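Local coordinates for protein lasso peptide isopeptidase AtxE2 (Asticcacaulis excentricus, PDB 5TXE) that hydrolyses the isopeptide bond of the lasso peptides astexin-2 and astexin-3, recognising their knotted shape and turning them into linear peptides, at residues A[115-119]-A[565-570]; A[294-300]-A[338-342]; A[370-375]-A[386-391]; A[626-630]-A[677-681]. The protein carries 1 engineered substitution. One frame throughout, in Å; residues are numbered along the deposited sequence.

Contact 1 of 4, residues A[115-119]-A[565-570]; sequences SWGYA and RISGAL
Trp116 leans its indole against Ile566 and Ala569 of helix 563-570, and in doing so joins a type I' beta turn, Ser115 to Tyr118, to the alpha/beta-hydrolase part of this prolyl oligopeptidase-family enzyme. The turn lies in a loop between strands of the N-terminal beta-propeller region and is closed by Tyr118 N bonding to Ser115 O at 2.8 Å. The close packing lies on the indole. Ile566 CG1 sits over one face, 3.8 Å from the centroid of the five-membered ring and 16° off its normal, a CH-pi contact; the two side chains run at about a right angle. Further along, Ala569 CB reaches Trp116 CZ3 at 3.7 Å and Leu570 CD2 reaches Trp116 CH2 at 3.8 Å. The indole also serves the substrate: NE1 donates to the backbone of the bound peptide and the ring stacks on one of its aromatic side chains, while Ile566 and Leu570 pack on its backbone. Trp116 is important for activity.

The Arg565 side is looser and partly exposed. With its chain bent at chi2 and chi3, the arginine folds back past the Tyr118 phenol, which donates to Glu211 O, and gives Trp116 O one hydrogen bond from NH1 (2.9 Å, 150°). A methionine in its place would probably leave that carbonyl without its mate and the turn less firmly tied to the helix. At the Tyr118 hydroxyl, away from that bond, a water bridges the segments, donating to Tyr118 OH at 2.7 Å and accepting from Ile566 N at 2.9 Å.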
loop_
_atom_site.group_PDB
_atom_site.type_symbol
_atom_site.label_atom_id
_atom_site.label_comp_id
_atom_site.label_asym_id
_atom_site.label_seq_id
_atom_site.Cartn_x
_atom_site.Cartn_y
_atom_site.Cartn_z
ATOM N N SER A 115 7.223 -15.745 -0.615
ATOM C CA SER A 115 7.020 -15.564 0.829
ATOM C C SER A 115 6.771 -16.927 1.458
ATOM O O SER A 115 6.157 -17.811 0.826
ATOM C CB SER A 115 5.788 -14.747 1.145
ATOM O OG SER A 115 5.913 -13.399 0.710
ATOM N N TRP A 116 7.232 -17.051 2.712
ATOM C CA TRP A 116 6.989 -18.202 3.568
ATOM C C TRP A 116 7.574 -19.477 3.065
ATOM O O TRP A 116 7.130 -20.565 3.464
ATOM C CB TRP A 116 5.504 -18.421 3.740
ATOM C CG TRP A 116 4.719 -17.164 4.109
ATOM C CD1 TRP A 116 3.887 -16.475 3.325
ATOM C CD2 TRP A 116 4.672 -16.542 5.396
ATOM N NE1 TRP A 116 3.312 -15.429 4.031
ATOM C CE2 TRP A 116 3.789 -15.456 5.310
ATOM C CE3 TRP A 116 5.315 -16.787 6.602
ATOM C CZ2 TRP A 116 3.527 -14.622 6.402
ATOM C CZ3 TRP A 116 5.054 -15.980 7.670
ATOM C CH2 TRP A 116 4.171 -14.902 7.574
ATOM N N GLY A 117 8.513 -19.376 2.135
ATOM C CA GLY A 117 9.012 -20.567 1.472
ATOM C C GLY A 117 8.258 -20.997 0.235
ATOM O O GLY A 117 8.654 -21.991 -0.433
ATOM N N TYR A 118 7.230 -20.235 -0.136
ATOM C CA TYR A 118 6.585 -20.403 -1.423
ATOM C C TYR A 118 7.285 -19.546 -2.483
ATOM O O TYR A 118 7.665 -18.400 -2.234
ATOM C CB TYR A 118 5.101 -20.003 -1.361
ATOM C CG TYR A 118 4.322 -20.850 -0.389
ATOM C CD1 TYR A 118 4.264 -22.242 -0.531
ATOM C CD2 TYR A 118 3.671 -20.281 0.681
ATOM C CE1 TYR A 118 3.567 -23.028 0.347
ATOM C CE2 TYR A 118 2.943 -21.068 1.549
ATOM C CZ TYR A 118 2.913 -22.456 1.391
ATOM O OH TYR A 118 2.226 -23.291 2.267
ATOM N N ALA A 119 7.387 -20.081 -3.688
ATOM C CA ALA A 119 7.967 -19.326 -4.802
ATOM C C ALA A 119 7.112 -18.131 -5.256
ATOM O O ALA A 119 7.626 -17.131 -5.774
ATOM C CB ALA A 119 8.237 -20.254 -5.973
ATOM N N ARG A 565 2.163 -24.697 7.055
ATOM C CA ARG A 565 3.380 -23.909 6.870
ATOM C C ARG A 565 3.251 -22.477 7.403
ATOM O O ARG A 565 4.036 -22.045 8.251
ATOM C CB ARG A 565 3.736 -23.896 5.422
ATOM C CG ARG A 565 4.745 -22.892 4.920
ATOM C CD ARG A 565 6.044 -22.986 5.657
ATOM N NE ARG A 565 6.745 -24.208 5.336
ATOM C CZ ARG A 565 7.492 -24.393 4.253
ATOM N NH1 ARG A 565 7.600 -23.447 3.339
ATOM N NH2 ARG A 565 8.110 -25.557 4.088
ATOM N N ILE A 566 2.279 -21.730 6.905
ATOM C CA ILE A 566 2.086 -20.396 7.381
ATOM C C ILE A 566 1.618 -20.370 8.838
ATOM O O ILE A 566 2.059 -19.499 9.589
ATOM C CB ILE A 566 1.160 -19.585 6.474
ATOM C CG1 ILE A 566 1.906 -19.269 5.168
ATOM C CG2 ILE A 566 0.782 -18.254 7.105
ATOM C CD1 ILE A 566 0.979 -18.801 4.055
ATOM N N SER A 567 0.723 -21.296 9.204
ATOM C CA SER A 567 0.282 -21.395 10.562
ATOM C C SER A 567 1.473 -21.513 11.547
ATOM O O SER A 567 1.544 -20.808 12.559
ATOM C CB SER A 567 -0.667 -22.578 10.752
ATOM O OG SER A 567 -0.916 -22.766 12.136
ATOM N N GLY A 568 2.374 -22.426 11.250
ATOM C CA GLY A 568 3.593 -22.630 12.041
ATOM C C GLY A 568 4.491 -21.394 12.069
ATOM O O GLY A 568 4.997 -21.022 13.119
ATOM N N ALA A 569 4.655 -20.725 10.942
ATOM C CA ALA A 569 5.543 -19.549 10.861
ATOM C C ALA A 569 4.996 -18.355 11.621
ATOM O O ALA A 569 5.759 -17.495 12.038
ATOM C CB ALA A 569 5.811 -19.153 9.400
ATOM N N LEU A 570 3.685 -18.279 11.814
ATOM C CA LEU A 570 3.101 -17.100 12.466
ATOM C C LEU A 570 3.326 -17.053 13.980
ATOM O O LEU A 570 3.295 -15.991 14.598
ATOM C CB LEU A 570 1.600 -16.997 12.208
ATOM C CG LEU A 570 1.143 -16.626 10.793
ATOM C CD1 LEU A 570 -0.378 -16.707 10.689
ATOM C CD2 LEU A 570 1.624 -15.240 10.429
HETATM O O HOH W 1 0.855 -22.538 4.514
#

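Contact 2 of 4, residues A[294-300]-A[338-342]; sequences VRCDEEA and ALKPV
Leu339 makes the first and broadest part of this contact, pushing its CD1 methyl toward the chain at 294-300. Its CG stands anti to the carbonyl carbon (chi1 -64°), and from there CD1 meets Val294 CG1 at 3.8 Å and the CA of Cys296 at 3.9 Å. Nearer the backbone, Leu339 CB lies 4.1 Å from Cys296 SG, a sulfur tied up in the disulfide with Cys301. The leucine also touches Met334 of strand 328-335.

Lys340 starts out the opposite way, its CB directed away from the partner segment, but the chain bends at chi2 and brings the ammonium back. NZ reaches Glu298 OE2 at 3.0 Å in a salt bridge, approaching from above the carboxylate, 49° out of its plane. The two side chains cross at about a right angle, with the lysine's CD and CE methylenes also lying close to the carboxylate.

Pro341 then returns to apolar contact. Its CD packs 4.1 Å from Glu298 CG, and its CG 4.1 Å from Ala300 CB, while Tyr332 touches both Pro341 and Ala300.

The segments border successive four-stranded antiparallel blades of the propeller: 294-300 holds and runs on from the last strand of one, 338-342 leads into that of the next. An apolar seam that includes a disulfide sulfur, bridged at the surface by one ion pair, implies that these blades are held here by side chains.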
loop_
_atom_site.group_PDB
_atom_site.type_symbol
_atom_site.label_atom_id
_atom_site.label_comp_id
_atom_site.label_asym_id
_atom_site.label_seq_id
_atom_site.Cartn_x
_atom_site.Cartn_y
_atom_site.Cartn_z
ATOM N N VAL A 294 33.188 9.271 9.439
ATOM C CA VAL A 294 32.796 10.328 10.312
ATOM C C VAL A 294 31.246 10.397 10.403
ATOM O O VAL A 294 30.585 10.609 9.370
ATOM C CB VAL A 294 33.317 11.669 9.788
ATOM C CG1 VAL A 294 32.863 12.805 10.710
ATOM C CG2 VAL A 294 34.832 11.625 9.665
ATOM N N ARG A 295 30.692 10.260 11.628
ATOM C CA ARG A 295 29.251 10.390 11.907
ATOM C C ARG A 295 28.818 11.815 12.023
ATOM O O ARG A 295 29.373 12.541 12.820
ATOM C CB ARG A 295 28.884 9.777 13.244
ATOM C CG ARG A 295 28.766 8.289 13.252
ATOM C CD ARG A 295 28.255 7.844 14.619
ATOM N NE ARG A 295 27.002 7.138 14.440
ATOM C CZ ARG A 295 26.879 5.993 13.768
ATOM N NH1 ARG A 295 27.931 5.387 13.228
ATOM N NH2 ARG A 295 25.686 5.447 13.630
ATOM N N CYS A 296 27.794 12.204 11.259
ATOM C CA CYS A 296 27.128 13.508 11.422
ATOM C C CYS A 296 26.378 13.511 12.732
ATOM O O CYS A 296 25.709 12.527 13.067
ATOM C CB CYS A 296 26.149 13.710 10.293
ATOM S SG CYS A 296 25.157 15.199 10.385
ATOM N N ASP A 297 26.482 14.586 13.502
ATOM C CA ASP A 297 25.859 14.648 14.843
ATOM C C ASP A 297 24.447 15.248 14.769
ATOM O O ASP A 297 23.552 14.880 15.544
ATOM C CB ASP A 297 26.760 15.398 15.863
ATOM C CG ASP A 297 26.444 16.884 15.970
ATOM O OD1 ASP A 297 26.743 17.623 15.012
ATOM O OD2 ASP A 297 25.913 17.306 17.025
ATOM N N GLU A 298 24.232 16.140 13.795
ATOM C CA GLU A 298 22.996 16.912 13.704
ATOM C C GLU A 298 21.762 16.008 13.719
ATOM O O GLU A 298 21.776 14.864 13.258
ATOM C CB GLU A 298 22.937 17.771 12.439
ATOM C CG GLU A 298 24.204 18.519 12.071
ATOM C CD GLU A 298 24.265 19.910 12.651
ATOM O OE1 GLU A 298 23.435 20.743 12.218
ATOM O OE2 GLU A 298 25.173 20.176 13.482
ATOM N N GLU A 299 20.691 16.552 14.257
ATOM C CA GLU A 299 19.444 15.837 14.359
ATOM C C GLU A 299 18.875 15.576 12.951
ATOM O O GLU A 299 18.261 14.550 12.678
ATOM C CB GLU A 299 18.456 16.656 15.236
ATOM C CG GLU A 299 17.299 15.835 15.797
ATOM C CD GLU A 299 16.212 15.593 14.768
ATOM O OE1 GLU A 299 15.918 16.527 13.979
ATOM O OE2 GLU A 299 15.688 14.458 14.714
ATOM N N ALA A 300 19.070 16.525 12.064
ATOM C CA ALA A 300 18.596 16.415 10.697
ATOM C C ALA A 300 19.090 15.199 9.927
ATOM O O ALA A 300 18.493 14.841 8.943
ATOM C CB ALA A 300 18.988 17.665 9.957
ATOM N N ALA A 338 31.469 19.284 4.348
ATOM C CA ALA A 338 31.201 19.251 5.773
ATOM C C ALA A 338 29.949 18.418 6.069
ATOM O O ALA A 338 29.435 17.718 5.189
ATOM C CB ALA A 338 31.032 20.681 6.274
ATOM N N LEU A 339 29.479 18.508 7.312
ATOM C CA LEU A 339 28.267 17.819 7.782
ATOM C C LEU A 339 27.269 18.785 8.420
ATOM O O LEU A 339 26.895 18.639 9.588
ATOM C CB LEU A 339 28.643 16.731 8.757
ATOM C CG LEU A 339 29.473 15.656 8.063
ATOM C CD1 LEU A 339 30.017 14.680 9.082
ATOM C CD2 LEU A 339 28.661 14.897 7.015
ATOM N N LYS A 340 26.854 19.757 7.610
ATOM C CA LYS A 340 25.922 20.812 7.991
ATOM C C LYS A 340 24.709 20.866 7.050
ATOM O O LYS A 340 24.626 21.756 6.218
ATOM C CB LYS A 340 26.625 22.190 7.920
ATOM C CG LYS A 340 27.420 22.644 9.149
ATOM C CD LYS A 340 27.150 21.913 10.463
ATOM C CE LYS A 340 27.650 22.733 11.647
ATOM N NZ LYS A 340 27.513 21.981 12.925
ATOM N N PRO A 341 23.754 19.942 7.191
ATOM C CA PRO A 341 22.588 19.971 6.303
ATOM C C PRO A 341 21.668 21.125 6.581
ATOM O O PRO A 341 21.502 21.507 7.708
ATOM C CB PRO A 341 21.895 18.656 6.568
ATOM C CG PRO A 341 22.449 18.159 7.842
ATOM C CD PRO A 341 23.795 18.761 8.048
ATOM N N VAL A 342 21.121 21.706 5.521
ATOM C CA VAL A 342 20.142 22.772 5.604
ATOM C C VAL A 342 18.815 22.337 4.948
ATOM O O VAL A 342 18.802 21.832 3.817
ATOM C CB VAL A 342 20.668 24.023 4.891
ATOM C CG1 VAL A 342 19.638 25.144 4.945
ATOM C CG2 VAL A 342 21.975 24.461 5.550
#

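Contact 3 of 4, residues A[370-375]-A[386-391]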
loop_
_atom_site.group_PDB
_atom_site.type_symbol
_atom_site.label_atom_id
_atom_site.label_comp_id
_atom_site.label_asym_id
_atom_site.label_seq_id
_atom_site.Cartn_x
_atom_site.Cartn_y
_atom_site.Cartn_z
ATOM N N GLN A 370 -4.651 16.309 -2.921
ATOM C CA GLN A 370 -3.943 16.238 -4.201
ATOM C C GLN A 370 -3.592 14.805 -4.512
ATOM O O GLN A 370 -2.715 14.241 -3.900
ATOM C CB GLN A 370 -2.617 17.035 -4.093
ATOM C CG GLN A 370 -1.672 16.900 -5.274
ATOM C CD GLN A 370 -2.316 17.471 -6.508
ATOM O OE1 GLN A 370 -2.524 18.657 -6.556
ATOM N NE2 GLN A 370 -2.718 16.617 -7.475
ATOM N N PRO A 371 -4.261 14.198 -5.479
ATOM C CA PRO A 371 -3.885 12.851 -5.900
ATOM C C PRO A 371 -2.529 12.851 -6.552
ATOM O O PRO A 371 -2.019 13.886 -6.934
ATOM C CB PRO A 371 -4.939 12.433 -6.935
ATOM C CG PRO A 371 -5.867 13.577 -7.068
ATOM C CD PRO A 371 -5.467 14.703 -6.155
ATOM N N ARG A 372 -1.980 11.675 -6.717
ATOM C CA ARG A 372 -0.665 11.559 -7.187
ATOM C C ARG A 372 -0.445 12.246 -8.558
ATOM O O ARG A 372 -1.178 12.017 -9.539
ATOM C CB ARG A 372 -0.259 10.089 -7.243
ATOM C CG ARG A 372 1.213 9.863 -7.108
ATOM C CD ARG A 372 1.542 8.380 -6.973
ATOM N NE ARG A 372 1.083 7.894 -5.687
ATOM C CZ ARG A 372 0.823 6.621 -5.429
ATOM N NH1 ARG A 372 0.990 5.686 -6.360
ATOM N NH2 ARG A 372 0.424 6.259 -4.224
ATOM N N ARG A 373 0.607 13.062 -8.600
ATOM C CA ARG A 373 1.013 13.748 -9.789
ATOM C C ARG A 373 2.519 13.867 -9.803
ATOM O O ARG A 373 3.199 13.532 -8.811
ATOM C CB ARG A 373 0.407 15.137 -9.754
ATOM C CG ARG A 373 0.906 15.929 -8.595
ATOM C CD ARG A 373 0.585 17.389 -8.700
ATOM N NE ARG A 373 1.006 18.034 -7.480
ATOM C CZ ARG A 373 0.871 19.341 -7.185
ATOM N NH1 ARG A 373 0.306 20.213 -8.018
ATOM N NH2 ARG A 373 1.299 19.771 -6.013
ATOM N N LEU A 374 3.039 14.321 -10.927
ATOM C CA LEU A 374 4.458 14.625 -11.030
ATOM C C LEU A 374 4.711 16.123 -10.802
ATOM O O LEU A 374 3.948 16.968 -11.229
ATOM C CB LEU A 374 5.006 14.233 -12.377
ATOM C CG LEU A 374 5.479 12.808 -12.668
ATOM C CD1 LEU A 374 5.016 11.789 -11.670
ATOM C CD2 LEU A 374 5.140 12.431 -14.078
ATOM N N VAL A 375 5.855 16.405 -10.207
ATOM C CA VAL A 375 6.217 17.680 -9.662
ATOM C C VAL A 375 7.715 17.814 -9.853
ATOM O O VAL A 375 8.420 16.788 -9.959
ATOM C CB VAL A 375 5.753 17.590 -8.203
ATOM C CG1 VAL A 375 6.832 17.634 -7.157
ATOM C CG2 VAL A 375 4.487 18.348 -7.945
ATOM N N PRO A 386 4.283 22.056 -10.314
ATOM C CA PRO A 386 3.588 21.032 -11.097
ATOM C C PRO A 386 4.331 20.740 -12.350
ATOM O O PRO A 386 4.836 21.651 -12.934
ATOM C CB PRO A 386 2.283 21.713 -11.518
ATOM C CG PRO A 386 2.087 22.823 -10.576
ATOM C CD PRO A 386 3.458 23.257 -10.127
ATOM N N LEU A 387 4.455 19.476 -12.703
ATOM C CA LEU A 387 4.974 19.068 -13.996
ATOM C C LEU A 387 3.880 18.358 -14.815
ATOM O O LEU A 387 3.661 18.703 -15.940
ATOM C CB LEU A 387 6.164 18.150 -13.804
ATOM C CG LEU A 387 6.737 17.611 -15.097
ATOM C CD1 LEU A 387 7.305 18.710 -15.978
ATOM C CD2 LEU A 387 7.815 16.598 -14.763
ATOM N N TYR A 388 3.199 17.373 -14.227
ATOM C CA TYR A 388 2.139 16.609 -14.910
ATOM C C TYR A 388 1.102 16.049 -13.920
ATOM O O TYR A 388 1.462 15.309 -12.999
ATOM C CB TYR A 388 2.724 15.441 -15.707
ATOM C CG TYR A 388 1.682 14.613 -16.384
ATOM C CD1 TYR A 388 1.155 14.998 -17.589
ATOM C CD2 TYR A 388 1.195 13.445 -15.799
ATOM C CE1 TYR A 388 0.185 14.240 -18.224
ATOM C CE2 TYR A 388 0.203 12.668 -16.406
ATOM C CZ TYR A 388 -0.301 13.056 -17.617
ATOM O OH TYR A 388 -1.280 12.292 -18.224
ATOM N N ASP A 389 -0.170 16.397 -14.122
ATOM C CA ASP A 389 -1.239 15.916 -13.268
ATOM C C ASP A 389 -2.218 15.146 -14.135
ATOM O O ASP A 389 -2.862 15.745 -14.978
ATOM C CB ASP A 389 -1.927 17.043 -12.549
ATOM C CG ASP A 389 -2.863 16.535 -11.416
ATOM O OD1 ASP A 389 -3.264 15.333 -11.453
ATOM O OD2 ASP A 389 -3.196 17.332 -10.503
ATOM N N PRO A 390 -2.317 13.803 -13.943
ATOM C CA PRO A 390 -3.188 13.026 -14.795
ATOM C C PRO A 390 -4.635 13.273 -14.428
ATOM O O PRO A 390 -5.492 12.772 -15.116
ATOM C CB PRO A 390 -2.778 11.566 -14.495
ATOM C CG PRO A 390 -2.323 11.599 -13.091
ATOM C CD PRO A 390 -1.711 12.969 -12.884
ATOM N N ASN A 391 -4.928 13.979 -13.341
ATOM C CA ASN A 391 -6.295 14.348 -13.063
ATOM C C ASN A 391 -6.604 15.869 -13.336
ATOM O O ASN A 391 -5.710 16.665 -13.399
ATOM C CB ASN A 391 -6.611 13.929 -11.634
ATOM C CG ASN A 391 -6.661 12.407 -11.483
ATOM O OD1 ASN A 391 -7.483 11.738 -12.121
ATOM N ND2 ASN A 391 -5.776 11.855 -10.679
HETATM O O HOH W 2 -3.673 13.593 -9.687
HETATM O O HOH W 3 -1.157 19.766 -10.465
#
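Asp389 and Gln370 meet across the end of a beta hairpin, and the aspartate can be followed outward. Its CB lies 4.1 Å from Arg373 CB. With CG anti to the backbone N (chi1 -168°), the carboxylate turns toward the segment 370-375, its carbon coming 3.9 Å from that same Arg373 CB. OD2 accepts from Gln370 NE2 at 3.1 Å, from above the carboxylate plane, and from a water that also accepts a hydrogen bond from Arg373 NH1; the guanidinium itself is held by Gln365 through NE. OD1 curls back to Asn391 N at 2.9 Å, an Asx turn, and shares another water with Arg372 O and Asn391 ND2. An alanine here would likely cost Gln370 NE2 one of its two acceptors, the other being Pro371 O, and open the Asx turn.

Next to these residues, the strands pair directly. Leu374 N donates to Tyr388 O (2.8 Å, 160°), and Leu374 O receives both Tyr388 N at 3.1 Å and Leu387 N at 3.0 Å, from the same face of its carbonyl plane. Two residues facing one define a classic beta bulge, here in the antiparallel hairpin of strands 373-378 and 384-388 that completes a four-stranded propeller blade.

Contact 4 of 4, residues A[626-630]-A[677-681]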
loop_
_atom_site.group_PDB
_atom_site.type_symbol
_atom_site.label_atom_id
_atom_site.label_comp_id
_atom_site.label_asym_id
_atom_site.label_seq_id
_atom_site.Cartn_x
_atom_site.Cartn_y
_atom_site.Cartn_z
ATOM N N LYS A 626 -27.326 -11.682 15.445
ATOM C CA LYS A 626 -26.682 -10.406 15.396
ATOM C C LYS A 626 -26.821 -9.793 14.023
ATOM O O LYS A 626 -26.962 -10.508 13.019
ATOM C CB LYS A 626 -25.199 -10.585 15.787
ATOM C CG LYS A 626 -25.070 -11.282 17.136
ATOM C CD LYS A 626 -25.836 -10.504 18.238
ATOM C CE LYS A 626 -25.747 -11.184 19.587
ATOM N NZ LYS A 626 -26.417 -10.429 20.689
ATOM N N PRO A 627 -26.738 -8.458 13.953
ATOM C CA PRO A 627 -26.853 -7.750 12.667
ATOM C C PRO A 627 -25.565 -7.710 11.842
ATOM O O PRO A 627 -24.920 -6.683 11.768
ATOM C CB PRO A 627 -27.248 -6.355 13.087
ATOM C CG PRO A 627 -26.662 -6.190 14.464
ATOM C CD PRO A 627 -26.598 -7.533 15.090
ATOM N N VAL A 628 -25.278 -8.827 11.174
ATOM C CA VAL A 628 -24.090 -9.030 10.394
ATOM C C VAL A 628 -24.529 -9.345 8.936
ATOM O O VAL A 628 -25.572 -9.940 8.707
ATOM C CB VAL A 628 -23.282 -10.190 10.953
ATOM C CG1 VAL A 628 -24.044 -11.489 10.848
ATOM C CG2 VAL A 628 -21.943 -10.371 10.241
ATOM N N GLU A 629 -23.732 -8.922 7.968
ATOM C CA GLU A 629 -23.972 -9.242 6.552
ATOM C C GLU A 629 -22.612 -9.409 5.914
ATOM O O GLU A 629 -21.651 -8.683 6.231
ATOM C CB GLU A 629 -24.752 -8.134 5.868
ATOM C CG GLU A 629 -24.977 -8.387 4.398
ATOM C CD GLU A 629 -26.057 -7.534 3.781
ATOM O OE1 GLU A 629 -25.730 -6.625 2.985
ATOM O OE2 GLU A 629 -27.249 -7.775 4.060
ATOM N N LEU A 630 -22.539 -10.392 5.020
ATOM C CA LEU A 630 -21.312 -10.739 4.305
ATOM C C LEU A 630 -21.576 -10.677 2.810
ATOM O O LEU A 630 -22.570 -11.236 2.294
ATOM C CB LEU A 630 -20.874 -12.163 4.702
ATOM C CG LEU A 630 -19.809 -12.894 3.875
ATOM C CD1 LEU A 630 -18.476 -12.163 3.952
ATOM C CD2 LEU A 630 -19.557 -14.287 4.378
ATOM N N ARG A 677 -33.335 -6.143 3.611
ATOM C CA ARG A 677 -32.458 -6.964 4.393
ATOM C C ARG A 677 -31.965 -6.217 5.634
ATOM O O ARG A 677 -31.938 -6.754 6.710
ATOM C CB ARG A 677 -31.250 -7.270 3.544
ATOM C CG ARG A 677 -31.060 -8.694 3.117
ATOM C CD ARG A 677 -29.644 -8.820 2.594
ATOM N NE ARG A 677 -29.681 -8.319 1.274
ATOM C CZ ARG A 677 -28.872 -7.462 0.669
ATOM N NH1 ARG A 677 -27.799 -6.903 1.222
ATOM N NH2 ARG A 677 -29.168 -7.207 -0.593
ATOM N N TRP A 678 -31.561 -4.967 5.467
ATOM C CA TRP A 678 -30.986 -4.234 6.567
ATOM C C TRP A 678 -32.065 -3.845 7.594
ATOM O O TRP A 678 -31.807 -3.835 8.806
ATOM C CB TRP A 678 -30.239 -3.012 6.062
ATOM C CG TRP A 678 -29.058 -3.325 5.199
ATOM C CD1 TRP A 678 -28.547 -4.550 4.924
ATOM C CD2 TRP A 678 -28.255 -2.395 4.507
ATOM N NE1 TRP A 678 -27.481 -4.444 4.099
ATOM C CE2 TRP A 678 -27.296 -3.123 3.794
ATOM C CE3 TRP A 678 -28.258 -1.005 4.404
ATOM C CZ2 TRP A 678 -26.324 -2.528 3.044
ATOM C CZ3 TRP A 678 -27.266 -0.406 3.612
ATOM C CH2 TRP A 678 -26.315 -1.161 2.974
ATOM N N ARG A 679 -33.287 -3.606 7.139
ATOM C CA ARG A 679 -34.408 -3.413 8.121
ATOM C C ARG A 679 -34.633 -4.664 8.931
ATOM O O ARG A 679 -34.801 -4.595 10.160
ATOM C CB ARG A 679 -35.678 -2.935 7.433
ATOM C CG ARG A 679 -35.542 -1.473 7.068
ATOM C CD ARG A 679 -36.831 -0.795 6.622
ATOM N NE ARG A 679 -37.100 -1.139 5.238
ATOM C CZ ARG A 679 -36.800 -0.386 4.178
ATOM N NH1 ARG A 679 -36.267 0.853 4.272
ATOM N NH2 ARG A 679 -37.062 -0.888 2.995
ATOM N N ALA A 680 -34.531 -5.817 8.283
ATOM C CA ALA A 680 -34.644 -7.056 9.030
ATOM C C ALA A 680 -33.481 -7.207 10.012
ATOM O O ALA A 680 -33.675 -7.764 11.098
ATOM C CB ALA A 680 -34.738 -8.276 8.096
ATOM N N LEU A 681 -32.276 -6.774 9.640
ATOM C CA LEU A 681 -31.162 -6.883 10.586
ATOM C C LEU A 681 -31.431 -6.020 11.840
ATOM O O LEU A 681 -31.147 -6.399 12.966
ATOM C CB LEU A 681 -29.836 -6.454 9.959
ATOM C CG LEU A 681 -29.268 -7.350 8.852
ATOM C CD1 LEU A 681 -27.961 -6.757 8.365
ATOM C CD2 LEU A 681 -29.034 -8.794 9.307
#
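Glu629 OE1 is gripped by two donors from helix 672-684. Trp678 NE1 gives it an almost straight bond (3.0 Å, 175°) lying in the indole plane, although it arrives from above the carboxylate, 46° out of plane. Arg677 NH1 comes to 2.7 Å of the same oxygen, but this bond is strongly bent and weak. The better arginine bond goes to the other oxygen: NH1 meets Glu629 OE2 at 3.0 Å and 172°, on the syn side. One nitrogen therefore spans both carboxylate oxygens.

Glu629 reaches this position because its CG is anti to the backbone N and the chain beyond is extended, which carries the acid straight out from strand 628-633, at the edge of the hydrolase sheet. Trp678 is in turn set edge-to-face against Trp656 of helix 643-662.

The apolar half belongs to Leu681, one helical turn from Arg677. Its CB packs 4.1 Å from the CB of Pro627, the centre of an inverse gamma turn leading into the strand, and its CD2 touches Val628 O at 3.7 Å.

A buried carboxylate facing an arginine and an indole N-H is likely to remain ionised, its charge matched by Arg677. The chemistry thus implies a C-terminal helix fastened to the edge strand by one acid, with a leucine packed alongside.

Overall arrangement
The four contacts sample both halves of the fold. Contacts 2 and 3 stay within the propeller, their centres about 33 Å apart: contact 3 pairs the last two strands of one blade through backbone bonds and ordered waters, whereas contact 2 joins two neighbouring blades at the surface through side chains. Contact 4 lies in the hydrolase half, about 59 Å from contact 2 between centres and across the middle of the chain; it is the buried one, and there a carboxylate is met by arginine and tryptophan. Contact 1, partly buried, alone links the two halves, spanning 446 residues, and alone touches the substrate, with an aromatic ring as its main surface.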